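Local coordinates for hypothetical protein TM0723 (Thermotoga maritima, PDB 1VMJ) that is uncharacterised but belongs to the YjbQ (UPF0047) family, binds a sodium ion in the crystal and is putatively a thiamin phosphate synthase, at residues E19-T24 with P141-V146. Sequence-based numbering, arbitrary orientation.
Sequences ELWFHT and PKRVLV. With SO4 (sulfate ion), chain E.
Glu-19 OE1 accepts two hydrogen bonds: its syn lone pair takes Arg-143 NH1 at 2.9 Å in a salt bridge, and its anti lone pair takes Trp-21 NE1, which lies 2.9 Å from OE1. That second bond is nearly straight (169°) and runs in the indole plane. The other oxygen, OE2, pairs with Arg-17. Arginine suits its place because its chain, extended from CG to NE, lies alongside the indole: CG makes a CH-pi contact over the five-membered ring, and Trp-21 CZ2 sits 3.5 Å from Arg-143 CZ, over the guanidinium centre. An alanine in place of Arg-143 would probably leave a gap over the indole and Glu-19 OE1 without its cationic mate on the neighbouring strand. Between the two faces, antiparallel strands 14-22 and 142-150 pair through the backbone, Leu-20 with Val-144 and Phe-22 with Lys-142. On the opposite face Phe-22 CE2 meets Val-144 CG2 at 3.6 Å; apolar groups suit this side because helix 34-44 packs on Leu-20 and Tyr-133 stacks on Phe-22, while Lys-142 sends its amine away to Glu-135. Backbone hydrogen bonds thus join outermost strand 14-22 to its neighbour, with largely apolar packing on one face and a charged, aromatic cluster on the other.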
loop_
_atom_site.group_PDB
_atom_site.type_symbol
_atom_site.label_atom_id
_atom_site.label_comp_id
_atom_site.label_asym_id
_atom_site.label_seq_id
_atom_site.Cartn_x
_atom_site.Cartn_y
_atom_site.Cartn_z
ATOM N N GLU A 19 -3.280 -16.830 11.506
ATOM C CA GLU A 19 -3.568 -15.578 12.203
ATOM C C GLU A 19 -2.612 -15.398 13.373
ATOM O O GLU A 19 -2.369 -16.320 14.149
ATOM C CB GLU A 19 -4.983 -15.511 12.747
ATOM C CG GLU A 19 -6.037 -15.495 11.684
ATOM C CD GLU A 19 -7.431 -15.428 12.279
ATOM O OE1 GLU A 19 -7.566 -15.206 13.517
ATOM O OE2 GLU A 19 -8.404 -15.642 11.526
ATOM N N LEU A 20 -2.061 -14.212 13.471
ATOM C CA LEU A 20 -1.195 -13.826 14.573
ATOM C C LEU A 20 -1.981 -12.845 15.418
ATOM O O LEU A 20 -2.508 -11.876 14.906
ATOM C CB LEU A 20 0.090 -13.182 14.026
ATOM C CG LEU A 20 0.941 -14.077 13.140
ATOM C CD1 LEU A 20 2.075 -13.238 12.543
ATOM C CD2 LEU A 20 1.505 -15.278 13.882
ATOM N N TRP A 21 -2.060 -13.073 16.723
ATOM C CA TRP A 21 -2.876 -12.240 17.603
ATOM C C TRP A 21 -2.023 -11.369 18.491
ATOM O O TRP A 21 -0.927 -11.771 18.875
ATOM C CB TRP A 21 -3.793 -13.102 18.443
ATOM C CG TRP A 21 -4.934 -13.797 17.695
ATOM C CD1 TRP A 21 -5.087 -13.938 16.345
ATOM C CD2 TRP A 21 -6.071 -14.426 18.299
ATOM N NE1 TRP A 21 -6.252 -14.623 16.080
ATOM C CE2 TRP A 21 -6.878 -14.913 17.256
ATOM C CE3 TRP A 21 -6.510 -14.584 19.621
ATOM C CZ2 TRP A 21 -8.054 -15.596 17.484
ATOM C CZ3 TRP A 21 -7.684 -15.265 19.839
ATOM C CH2 TRP A 21 -8.456 -15.743 18.774
ATOM N N PHE A 22 -2.538 -10.182 18.784
ATOM C CA PHE A 22 -1.851 -9.191 19.621
ATOM C C PHE A 22 -2.845 -8.604 20.602
ATOM O O PHE A 22 -4.035 -8.522 20.343
ATOM C CB PHE A 22 -1.215 -8.096 18.751
ATOM C CG PHE A 22 -0.296 -8.646 17.737
ATOM C CD1 PHE A 22 1.020 -8.922 18.061
ATOM C CD2 PHE A 22 -0.775 -9.026 16.486
ATOM C CE1 PHE A 22 1.864 -9.503 17.147
ATOM C CE2 PHE A 22 0.060 -9.598 15.571
ATOM C CZ PHE A 22 1.372 -9.837 15.887
ATOM N N HIS A 23 -2.339 -8.245 21.775
ATOM C CA HIS A 23 -3.114 -7.517 22.763
ATOM C C HIS A 23 -2.128 -6.573 23.422
ATOM O O HIS A 23 -1.416 -6.955 24.357
ATOM C CB HIS A 23 -3.732 -8.465 23.794
ATOM C CG HIS A 23 -4.718 -7.813 24.724
ATOM N ND1 HIS A 23 -4.342 -6.965 25.743
ATOM C CD2 HIS A 23 -6.070 -7.865 24.761
ATOM C CE1 HIS A 23 -5.419 -6.543 26.381
ATOM N NE2 HIS A 23 -6.482 -7.077 25.810
ATOM N N THR A 24 -2.017 -5.350 22.915
ATOM C CA THR A 24 -0.969 -4.471 23.367
ATOM C C THR A 24 -1.308 -3.853 24.724
ATOM O O THR A 24 -2.468 -3.626 25.051
ATOM C CB THR A 24 -0.711 -3.370 22.348
ATOM O OG1 THR A 24 -1.893 -2.571 22.203
ATOM C CG2 THR A 24 -0.345 -3.989 21.007
ATOM N N PRO A 141 -7.819 -7.665 21.942
ATOM C CA PRO A 141 -7.254 -8.680 21.059
ATOM C C PRO A 141 -7.498 -8.361 19.590
ATOM O O PRO A 141 -8.641 -8.171 19.162
ATOM C CB PRO A 141 -8.004 -9.958 21.463
ATOM C CG PRO A 141 -9.327 -9.457 21.952
ATOM C CD PRO A 141 -9.007 -8.170 22.662
ATOM N N LYS A 142 -6.409 -8.263 18.834
ATOM C CA LYS A 142 -6.481 -7.916 17.435
ATOM C C LYS A 142 -5.589 -8.834 16.644
ATOM O O LYS A 142 -4.711 -9.519 17.181
ATOM C CB LYS A 142 -6.108 -6.448 17.245
ATOM C CG LYS A 142 -7.149 -5.567 17.926
ATOM C CD LYS A 142 -6.791 -4.116 17.955
ATOM C CE LYS A 142 -7.034 -3.436 16.614
ATOM N NZ LYS A 142 -6.678 -1.966 16.773
ATOM N N ARG A 143 -5.843 -8.876 15.346
ATOM C CA ARG A 143 -5.321 -9.935 14.519
ATOM C C ARG A 143 -4.633 -9.427 13.281
ATOM O O ARG A 143 -5.040 -8.437 12.692
ATOM C CB ARG A 143 -6.443 -10.866 14.102
ATOM C CG ARG A 143 -7.335 -11.290 15.218
ATOM C CD ARG A 143 -8.409 -12.159 14.686
ATOM N NE ARG A 143 -9.426 -12.396 15.701
ATOM C CZ ARG A 143 -10.200 -13.465 15.720
ATOM N NH1 ARG A 143 -10.051 -14.427 14.803
ATOM N NH2 ARG A 143 -11.127 -13.571 16.662
ATOM N N VAL A 144 -3.600 -10.174 12.903
ATOM C CA VAL A 144 -2.894 -10.058 11.644
ATOM C C VAL A 144 -3.025 -11.374 10.904
ATOM O O VAL A 144 -2.937 -12.446 11.506
ATOM C CB VAL A 144 -1.401 -9.764 11.915
ATOM C CG1 VAL A 144 -0.530 -9.997 10.717
ATOM C CG2 VAL A 144 -1.244 -8.338 12.421
ATOM N N LEU A 145 -3.249 -11.286 9.610
ATOM C CA LEU A 145 -3.351 -12.460 8.758
ATOM C C LEU A 145 -2.080 -12.634 7.961
ATOM O O LEU A 145 -1.557 -11.664 7.418
ATOM C CB LEU A 145 -4.555 -12.361 7.809
ATOM C CG LEU A 145 -4.835 -13.604 6.963
ATOM C CD1 LEU A 145 -5.247 -14.798 7.815
ATOM C CD2 LEU A 145 -5.906 -13.291 5.915
ATOM N N VAL A 146 -1.578 -13.870 7.904
ATOM C CA VAL A 146 -0.511 -14.265 7.001
ATOM C C VAL A 146 -1.102 -15.288 6.049
ATOM O O VAL A 146 -1.701 -16.273 6.485
ATOM C CB VAL A 146 0.674 -14.924 7.743
ATOM C CG1 VAL A 146 1.747 -15.349 6.773
ATOM C CG2 VAL A 146 1.243 -13.983 8.771
HETATM S S SO4 E . -4.382 -20.809 13.229
HETATM O O1 SO4 E . -3.999 -21.511 12.008
HETATM O O2 SO4 E . -5.825 -20.940 13.434
HETATM O O3 SO4 E . -4.051 -19.377 13.041
HETATM O O4 SO4 E . -3.682 -21.428 14.372
#